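Local structure of pesticidal crystal protein Cry2Aa (Bacillus thuringiensis serovar kurstaki, 1I5P) at residues A[535-541]-A[597-603]; A[541-545]-A[593-597]; A[558-562]-A[603-607]. The protein promotes colloid-osmotic lysis by binding to midgut epithelial cells of dipteran and lepidopteran larvae. All coordinates share one frame. Residue numbers count along the deposited sequence, not the author numbering.

Contact 1 (A[535-541]-A[597-603]); sequences TLRGNGN and ASDNTNV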
loop_
_atom_site.group_PDB
_atom_site.type_symbol
_atom_site.label_atom_id
_atom_site.label_comp_id
_atom_site.label_asym_id
_atom_site.label_seq_id
_atom_site.Cartn_x
_atom_site.Cartn_y
_atom_site.Cartn_z
ATOM N N THR A 535 9.012 -3.739 -17.894
ATOM C CA THR A 535 8.913 -4.990 -18.632
ATOM C C THR A 535 7.797 -5.857 -18.072
ATOM O O THR A 535 7.688 -6.053 -16.857
ATOM C CB THR A 535 10.236 -5.770 -18.579
ATOM O OG1 THR A 535 11.301 -4.917 -19.005
ATOM C CG2 THR A 535 10.176 -6.990 -19.504
ATOM N N LEU A 536 6.975 -6.386 -18.969
ATOM C CA LEU A 536 5.857 -7.215 -18.560
ATOM C C LEU A 536 5.741 -8.475 -19.415
ATOM O O LEU A 536 6.176 -8.504 -20.572
ATOM C CB LEU A 536 4.566 -6.398 -18.651
ATOM C CG LEU A 536 4.109 -6.006 -20.056
ATOM C CD1 LEU A 536 3.096 -7.030 -20.538
ATOM C CD2 LEU A 536 3.480 -4.621 -20.055
ATOM N N ARG A 537 5.142 -9.511 -18.832
ATOM C CA ARG A 537 4.937 -10.782 -19.511
ATOM C C ARG A 537 3.525 -10.733 -20.095
ATOM O O ARG A 537 2.543 -10.816 -19.355
ATOM C CB ARG A 537 5.054 -11.931 -18.506
ATOM C CG ARG A 537 5.024 -13.318 -19.125
ATOM C CD ARG A 537 6.274 -13.566 -19.940
ATOM N NE ARG A 537 6.306 -14.906 -20.511
ATOM C CZ ARG A 537 7.338 -15.400 -21.186
ATOM N NH1 ARG A 537 8.425 -14.662 -21.370
ATOM N NH2 ARG A 537 7.280 -16.626 -21.682
ATOM N N GLY A 538 3.429 -10.591 -21.416
ATOM C CA GLY A 538 2.132 -10.503 -22.062
ATOM C C GLY A 538 1.249 -11.738 -22.025
ATOM O O GLY A 538 1.708 -12.852 -21.756
ATOM N N ASN A 539 -0.031 -11.537 -22.310
ATOM C CA ASN A 539 -0.998 -12.622 -22.316
ATOM C C ASN A 539 -1.689 -12.698 -23.674
ATOM O O ASN A 539 -2.677 -13.411 -23.837
ATOM C CB ASN A 539 -2.036 -12.395 -21.219
ATOM C CG ASN A 539 -2.700 -11.040 -21.329
ATOM O OD1 ASN A 539 -2.481 -10.311 -22.300
ATOM N ND2 ASN A 539 -3.519 -10.693 -20.336
ATOM N N GLY A 540 -1.174 -11.947 -24.643
ATOM C CA GLY A 540 -1.747 -11.960 -25.976
ATOM C C GLY A 540 -2.943 -11.053 -26.183
ATOM O O GLY A 540 -3.542 -11.054 -27.253
ATOM N N ASN A 541 -3.305 -10.269 -25.176
ATOM C CA ASN A 541 -4.454 -9.380 -25.309
ATOM C C ASN A 541 -4.085 -7.938 -25.623
ATOM O O ASN A 541 -2.978 -7.486 -25.334
ATOM C CB ASN A 541 -5.298 -9.412 -24.033
ATOM C CG ASN A 541 -5.970 -10.745 -23.815
ATOM O OD1 ASN A 541 -6.622 -11.273 -24.715
ATOM N ND2 ASN A 541 -5.824 -11.298 -22.614
ATOM N N ALA A 597 -0.199 -6.812 -25.526
ATOM C CA ALA A 597 0.628 -7.482 -24.526
ATOM C C ALA A 597 0.992 -8.855 -25.092
ATOM O O ALA A 597 0.476 -9.880 -24.640
ATOM C CB ALA A 597 -0.141 -7.636 -23.216
ATOM N N SER A 598 1.873 -8.852 -26.091
ATOM C CA SER A 598 2.333 -10.066 -26.765
ATOM C C SER A 598 2.379 -11.280 -25.838
ATOM O O SER A 598 2.990 -11.232 -24.771
ATOM C CB SER A 598 3.717 -9.820 -27.368
ATOM O OG SER A 598 3.717 -8.634 -28.145
ATOM N N ASP A 599 1.736 -12.370 -26.253
ATOM C CA ASP A 599 1.675 -13.593 -25.451
ATOM C C ASP A 599 3.041 -14.253 -25.235
ATOM O O ASP A 599 3.881 -14.269 -26.132
ATOM C CB ASP A 599 0.727 -14.596 -26.103
ATOM C CG ASP A 599 0.028 -15.482 -25.091
ATOM O OD1 ASP A 599 0.475 -15.537 -23.926
ATOM O OD2 ASP A 599 -0.974 -16.126 -25.467
ATOM N N ASN A 600 3.245 -14.800 -24.037
ATOM C CA ASN A 600 4.506 -15.462 -23.683
ATOM C C ASN A 600 5.714 -14.661 -24.145
ATOM O O ASN A 600 6.720 -15.227 -24.579
ATOM C CB ASN A 600 4.572 -16.862 -24.295
ATOM C CG ASN A 600 3.662 -17.842 -23.593
ATOM O OD1 ASN A 600 2.439 -17.771 -23.724
ATOM N ND2 ASN A 600 4.252 -18.760 -22.833
ATOM N N THR A 601 5.621 -13.343 -24.034
ATOM C CA THR A 601 6.705 -12.482 -24.466
ATOM C C THR A 601 6.989 -11.390 -23.445
ATOM O O THR A 601 6.065 -10.837 -22.851
ATOM C CB THR A 601 6.347 -11.819 -25.817
ATOM O OG1 THR A 601 5.847 -12.811 -26.724
ATOM C CG2 THR A 601 7.563 -11.158 -26.427
ATOM N N ASN A 602 8.265 -11.087 -23.227
ATOM C CA ASN A 602 8.623 -10.020 -22.299
ATOM C C ASN A 602 8.574 -8.705 -23.080
ATOM O O ASN A 602 9.496 -8.370 -23.813
ATOM C CB ASN A 602 10.027 -10.234 -21.728
ATOM C CG ASN A 602 10.116 -11.451 -20.826
ATOM O OD1 ASN A 602 9.119 -11.904 -20.265
ATOM N ND2 ASN A 602 11.324 -11.974 -20.669
ATOM N N VAL A 603 7.480 -7.974 -22.914
ATOM C CA VAL A 603 7.273 -6.709 -23.600
ATOM C C VAL A 603 7.860 -5.536 -22.828
ATOM O O VAL A 603 7.673 -5.425 -21.620
ATOM C CB VAL A 603 5.773 -6.457 -23.802
ATOM C CG1 VAL A 603 5.559 -5.209 -24.626
ATOM C CG2 VAL A 603 5.136 -7.672 -24.453
#
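Start where the two segments still run as regular antiparallel strands. Leu536 and Val603 form a hydrogen-bonded pair in which both amides are satisfied: Leu536 N gives to Val603 O at 2.9 Å, and Val603 N returns a bond to Leu536 O at 2.7 Å. Two residues on, Gly538 N donates to Thr601 O (3.0 Å), while Arg537 NH1 meets Asn602 OD1 edge-on at 3.1 Å. On its other edge, the backbone of Arg537 is taken up by His485 and Ala487.

Beyond Gly538 the regular pairing gives way. A CB here would collide with the carbonyl oxygens of Ala597 and Ser598, which come within 3.1 and 2.9 Å of Gly538 CA. Gly540 N then finds Ala597 O at 2.6 Å, and Ala597 N finds Asn541 O at 2.9 Å. The bend is held from within by an Asx turn, Asn539 OD1 accepting from Asn541 N (3.0 Å), and Asn539 ND2 ties it outward to Pro488 O and Tyr543 OH. Across from it, Thr601 OG1 donates to Asp599 O at 2.5 Å.

Two connections, one after strand 530-537 and one before strand 602-610, thus pass side by side from one sheet to the other, as expected of the paired antiparallel ribbon folded into a jelly-roll beta sandwich.

Contact 2 (A[541-545]-A[593-597]); sequences NSYNL and GNIVA
Three residues, Ile595, Tyr543 and Leu545, give up the most surface between these antiparallel strands. Build the central pair extended, Tyr543 at phi/psi -136/160 and Ile595 at -135/159, and leave the extended backbone at Ala597 (psi 72°). The axes come within 4.4 Å and their directions differ by 143°, so the pair is clearly twisted. Set Tyr543 opposite Ile595 as a hydrogen-bonded pair (CA-CA 5.4 Å), with Tyr543 N to Ile595 O at 2.8 Å and Ile595 N to Tyr543 O at 2.7 Å. Leu545 N then meets Gly593 O at 2.8 Å, and Ala597 N meets Asn541 O at 2.9 Å. Ser542-Val596 and Asn544-Asn594 are non-hydrogen-bonded pairs, CA-CA 4.3 Å each, on the opposite face. Gly593 sits at phi/psi 145/180, a conformation that suits glycine.

Give Tyr543 chi1 m and chi2 85°, so that Ala597 CB lies at its ring edge, 4.1 Å from CE1; its OH donates to Thr492 O. Ile595 with chi1 p puts its CG2 4.1 Å from Leu545 CB; Leu545 itself is t, p.

In this jelly-roll sheet, strand 617-626 flanks segment 541-545 on its other edge, its Phe624 touching Tyr543, Leu545 and Ile595, while Val559 and Ile561 of strand 555-561 pack on Leu545 and Ile595 from the facing sheet.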
loop_
_atom_site.group_PDB
_atom_site.type_symbol
_atom_site.label_atom_id
_atom_site.label_comp_id
_atom_site.label_asym_id
_atom_site.label_seq_id
_atom_site.Cartn_x
_atom_site.Cartn_y
_atom_site.Cartn_z
ATOM N N ASN A 541 -3.305 -10.269 -25.176
ATOM C CA ASN A 541 -4.454 -9.380 -25.309
ATOM C C ASN A 541 -4.085 -7.938 -25.623
ATOM O O ASN A 541 -2.978 -7.486 -25.334
ATOM C CB ASN A 541 -5.298 -9.412 -24.033
ATOM C CG ASN A 541 -5.970 -10.745 -23.815
ATOM O OD1 ASN A 541 -6.622 -11.273 -24.715
ATOM N ND2 ASN A 541 -5.824 -11.298 -22.614
ATOM N N SER A 542 -5.025 -7.225 -26.231
ATOM C CA SER A 542 -4.813 -5.825 -26.560
ATOM C C SER A 542 -5.506 -4.952 -25.525
ATOM O O SER A 542 -6.631 -5.229 -25.114
ATOM C CB SER A 542 -5.357 -5.507 -27.951
ATOM O OG SER A 542 -4.402 -5.843 -28.943
ATOM N N TYR A 543 -4.826 -3.891 -25.109
ATOM C CA TYR A 543 -5.367 -2.984 -24.107
ATOM C C TYR A 543 -5.137 -1.533 -24.470
ATOM O O TYR A 543 -4.268 -1.211 -25.283
ATOM C CB TYR A 543 -4.689 -3.207 -22.747
ATOM C CG TYR A 543 -4.807 -4.590 -22.141
ATOM C CD1 TYR A 543 -3.913 -5.604 -22.482
ATOM C CD2 TYR A 543 -5.798 -4.874 -21.196
ATOM C CE1 TYR A 543 -3.999 -6.872 -21.892
ATOM C CE2 TYR A 543 -5.895 -6.135 -20.606
ATOM C CZ TYR A 543 -4.994 -7.127 -20.957
ATOM O OH TYR A 543 -5.110 -8.376 -20.380
ATOM N N ASN A 544 -5.925 -0.656 -23.858
ATOM C CA ASN A 544 -5.726 0.774 -24.036
ATOM C C ASN A 544 -4.811 1.122 -22.873
ATOM O O ASN A 544 -5.103 0.793 -21.720
ATOM C CB ASN A 544 -7.029 1.559 -23.895
ATOM C CG ASN A 544 -7.827 1.600 -25.172
ATOM O OD1 ASN A 544 -7.272 1.761 -26.259
ATOM N ND2 ASN A 544 -9.144 1.473 -25.049
ATOM N N LEU A 545 -3.687 1.750 -23.181
ATOM C CA LEU A 545 -2.749 2.136 -22.149
ATOM C C LEU A 545 -3.095 3.515 -21.626
ATOM O O LEU A 545 -3.209 4.476 -22.396
ATOM C CB LEU A 545 -1.318 2.143 -22.691
ATOM C CG LEU A 545 -0.227 2.663 -21.750
ATOM C CD1 LEU A 545 -0.084 1.732 -20.551
ATOM C CD2 LEU A 545 1.091 2.757 -22.509
ATOM N N GLY A 593 -3.017 5.046 -25.929
ATOM C CA GLY A 593 -3.414 4.335 -27.127
ATOM C C GLY A 593 -3.492 2.836 -26.926
ATOM O O GLY A 593 -3.227 2.319 -25.836
ATOM N N ASN A 594 -3.857 2.137 -27.993
ATOM C CA ASN A 594 -3.986 0.694 -27.968
ATOM C C ASN A 594 -2.633 -0.002 -28.074
ATOM O O ASN A 594 -1.799 0.363 -28.900
ATOM C CB ASN A 594 -4.900 0.247 -29.107
ATOM C CG ASN A 594 -5.010 -1.258 -29.204
ATOM O OD1 ASN A 594 -4.179 -1.914 -29.836
ATOM N ND2 ASN A 594 -6.031 -1.818 -28.568
ATOM N N ILE A 595 -2.416 -0.999 -27.223
ATOM C CA ILE A 595 -1.173 -1.739 -27.233
ATOM C C ILE A 595 -1.454 -3.231 -27.137
ATOM O O ILE A 595 -2.528 -3.643 -26.697
ATOM C CB ILE A 595 -0.238 -1.304 -26.063
ATOM C CG1 ILE A 595 -0.786 -1.784 -24.718
ATOM C CG2 ILE A 595 -0.077 0.204 -26.066
ATOM C CD1 ILE A 595 -0.295 -3.165 -24.310
ATOM N N VAL A 596 -0.482 -4.038 -27.553
ATOM C CA VAL A 596 -0.627 -5.486 -27.514
ATOM C C VAL A 596 0.341 -6.105 -26.515
ATOM O O VAL A 596 1.552 -5.937 -26.634
ATOM C CB VAL A 596 -0.343 -6.124 -28.888
ATOM C CG1 VAL A 596 -0.814 -7.581 -28.884
ATOM C CG2 VAL A 596 -1.036 -5.335 -29.992
ATOM N N ALA A 597 -0.199 -6.812 -25.526
ATOM C CA ALA A 597 0.628 -7.482 -24.526
ATOM C C ALA A 597 0.992 -8.855 -25.092
ATOM O O ALA A 597 0.476 -9.880 -24.640
ATOM C CB ALA A 597 -0.141 -7.636 -23.216
#

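Contact 3 (A[558-562]-A[603-607]); sequences RVTIN and VTLDI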
loop_
_atom_site.group_PDB
_atom_site.type_symbol
_atom_site.label_atom_id
_atom_site.label_comp_id
_atom_site.label_asym_id
_atom_site.label_seq_id
_atom_site.Cartn_x
_atom_site.Cartn_y
_atom_site.Cartn_z
ATOM N N ARG A 558 6.350 10.460 -24.381
ATOM C CA ARG A 558 6.658 9.628 -25.538
ATOM C C ARG A 558 6.730 8.178 -25.079
ATOM O O ARG A 558 7.642 7.784 -24.347
ATOM C CB ARG A 558 7.985 10.048 -26.175
ATOM C CG ARG A 558 7.907 11.357 -26.963
ATOM C CD ARG A 558 9.258 11.730 -27.557
ATOM N NE ARG A 558 9.161 12.858 -28.485
ATOM C CZ ARG A 558 8.931 14.118 -28.127
ATOM N NH1 ARG A 558 8.775 14.434 -26.848
ATOM N NH2 ARG A 558 8.859 15.064 -29.055
ATOM N N VAL A 559 5.750 7.393 -25.502
ATOM C CA VAL A 559 5.683 5.991 -25.129
ATOM C C VAL A 559 6.075 5.107 -26.303
ATOM O O VAL A 559 5.546 5.245 -27.404
ATOM C CB VAL A 559 4.260 5.610 -24.665
ATOM C CG1 VAL A 559 4.215 4.143 -24.275
ATOM C CG2 VAL A 559 3.848 6.488 -23.495
ATOM N N THR A 560 7.011 4.201 -26.058
ATOM C CA THR A 560 7.461 3.290 -27.089
ATOM C C THR A 560 7.196 1.864 -26.640
ATOM O O THR A 560 7.694 1.417 -25.601
ATOM C CB THR A 560 8.961 3.471 -27.380
ATOM O OG1 THR A 560 9.215 4.842 -27.709
ATOM C CG2 THR A 560 9.388 2.599 -28.552
ATOM N N ILE A 561 6.396 1.160 -27.433
ATOM C CA ILE A 561 6.034 -0.218 -27.153
ATOM C C ILE A 561 5.527 -0.852 -28.449
ATOM O O ILE A 561 4.829 -0.203 -29.226
ATOM C CB ILE A 561 4.939 -0.275 -26.058
ATOM C CG1 ILE A 561 4.602 -1.726 -25.720
ATOM C CG2 ILE A 561 3.704 0.502 -26.509
ATOM C CD1 ILE A 561 3.737 -1.865 -24.481
ATOM N N ASN A 562 5.894 -2.109 -28.690
ATOM C CA ASN A 562 5.472 -2.810 -29.902
ATOM C C ASN A 562 6.019 -2.111 -31.143
ATOM O O ASN A 562 5.414 -2.169 -32.214
ATOM C CB ASN A 562 3.943 -2.840 -29.998
ATOM C CG ASN A 562 3.288 -3.572 -28.835
ATOM O OD1 ASN A 562 2.172 -3.235 -28.430
ATOM N ND2 ASN A 562 3.965 -4.585 -28.309
ATOM N N VAL A 603 7.480 -7.974 -22.914
ATOM C CA VAL A 603 7.273 -6.709 -23.600
ATOM C C VAL A 603 7.860 -5.536 -22.828
ATOM O O VAL A 603 7.673 -5.425 -21.620
ATOM C CB VAL A 603 5.773 -6.457 -23.802
ATOM C CG1 VAL A 603 5.559 -5.209 -24.626
ATOM C CG2 VAL A 603 5.136 -7.672 -24.453
ATOM N N THR A 604 8.577 -4.661 -23.527
ATOM C CA THR A 604 9.162 -3.496 -22.876
ATOM C C THR A 604 8.286 -2.276 -23.135
ATOM O O THR A 604 7.770 -2.084 -24.236
ATOM C CB THR A 604 10.588 -3.189 -23.394
ATOM O OG1 THR A 604 10.529 -2.857 -24.786
ATOM C CG2 THR A 604 11.503 -4.383 -23.193
ATOM N N LEU A 605 8.111 -1.464 -22.100
ATOM C CA LEU A 605 7.317 -0.251 -22.191
ATOM C C LEU A 605 8.219 0.903 -21.800
ATOM O O LEU A 605 8.613 1.015 -20.637
ATOM C CB LEU A 605 6.125 -0.310 -21.228
ATOM C CG LEU A 605 5.404 1.016 -20.947
ATOM C CD1 LEU A 605 4.757 1.539 -22.222
ATOM C CD2 LEU A 605 4.354 0.811 -19.861
ATOM N N ASP A 606 8.565 1.748 -22.764
ATOM C CA ASP A 606 9.424 2.889 -22.475
ATOM C C ASP A 606 8.609 4.164 -22.378
ATOM O O ASP A 606 7.871 4.519 -23.294
ATOM C CB ASP A 606 10.506 3.041 -23.549
ATOM C CG ASP A 606 11.485 1.888 -23.556
ATOM O OD1 ASP A 606 11.860 1.419 -22.461
ATOM O OD2 ASP A 606 11.888 1.454 -24.659
ATOM N N ILE A 607 8.733 4.832 -21.240
ATOM C CA ILE A 607 8.022 6.077 -21.005
ATOM C C ILE A 607 9.033 7.214 -20.896
ATOM O O ILE A 607 9.764 7.319 -19.908
ATOM C CB ILE A 607 7.180 5.994 -19.711
ATOM C CG1 ILE A 607 6.193 4.821 -19.809
ATOM C CG2 ILE A 607 6.429 7.291 -19.495
ATOM C CD1 ILE A 607 5.283 4.647 -18.594
HETATM O O HOH W 1 9.739 -0.404 -25.652
HETATM O O HOH W 2 7.803 -3.257 -26.806
#
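Val559, Ile561, Val603 and Leu605 make the apolar centre, on the inner face of one sheet of the jelly-roll sandwich. Val559 CG1 sits tight against Leu605 CD1 at 3.4 Å; Ile561 CD1 comes to 4.2 Å from the same Leu605 CD1, and Ile561 CG1 lies 3.8 Å from Val603 CG1. Ile607 extends this layer, its CA 4.7 Å from Val559 CA in a non-hydrogen-bonded pair. The layer presses on the opposite sheet: Leu545 and Leu547 meet Val559, Ile595 meets Ile561, and Ile622 of strand 617-626 touches Leu605 and Ile607.

The strands run nearly antiparallel, 167° between directions, with axes 4.8 Å apart at closest approach. Thr560 and Asp606 are bonded both ways, Thr560 N to Asp606 O at 2.9 Å and Asp606 N to Thr560 O at 3.0 Å, and Val559 CA adds a CA-H...O contact to Asp606 O at 3.2 Å.

On the outer face, Thr560 and Asp606 stand side by side, CB to CB 4.2 Å, and Asp606 OD1 makes a salt bridge to Arg533 on the next strand. Water 1 sits beside them, 2.7 Å from Thr560 O, 2.7 Å from Thr604 OG1 and 3.0 Å from Asp606 OD2.

Past Ile561 the chain turns away, with Asn562 in a left-handed conformation and its OD1 bonded to Val596 N. Direct pairing lapses here, Asn562 N lying 4.8 Å from Thr604 O, and water 2 bridges the gap: it accepts from Asn562 N at 2.9 Å and donates to Thr604 O at 2.8 Å.

In the fold
Contacts 1 and 2 lie on one ribbon that passes between the sheets; contact 3 pairs strand 602-610 of that ribbon with strand 555-561. Contact 2 joins strands 541-550 and 585-597; contact 1, its centre about 10 Å away and sharing Asn541 and Ala597, carries both connections across the end of the sandwich. Strand 602-610, which lies between strands 530-537 and 555-561, runs on through Val603 into contact 3, its centre about 12 Å from that of contact 1. Contacts 2 and 3, centres about 11 Å apart, face each other across the interior, where Ile595 CG2 meets Ile561 CG2 and Leu545 CD2 meets Val559 CG1, both at 3.8 Å. Val596 N to Asn562 OD1, at 2.9 Å, joins the turn after strand 555-561 to strand 585-597.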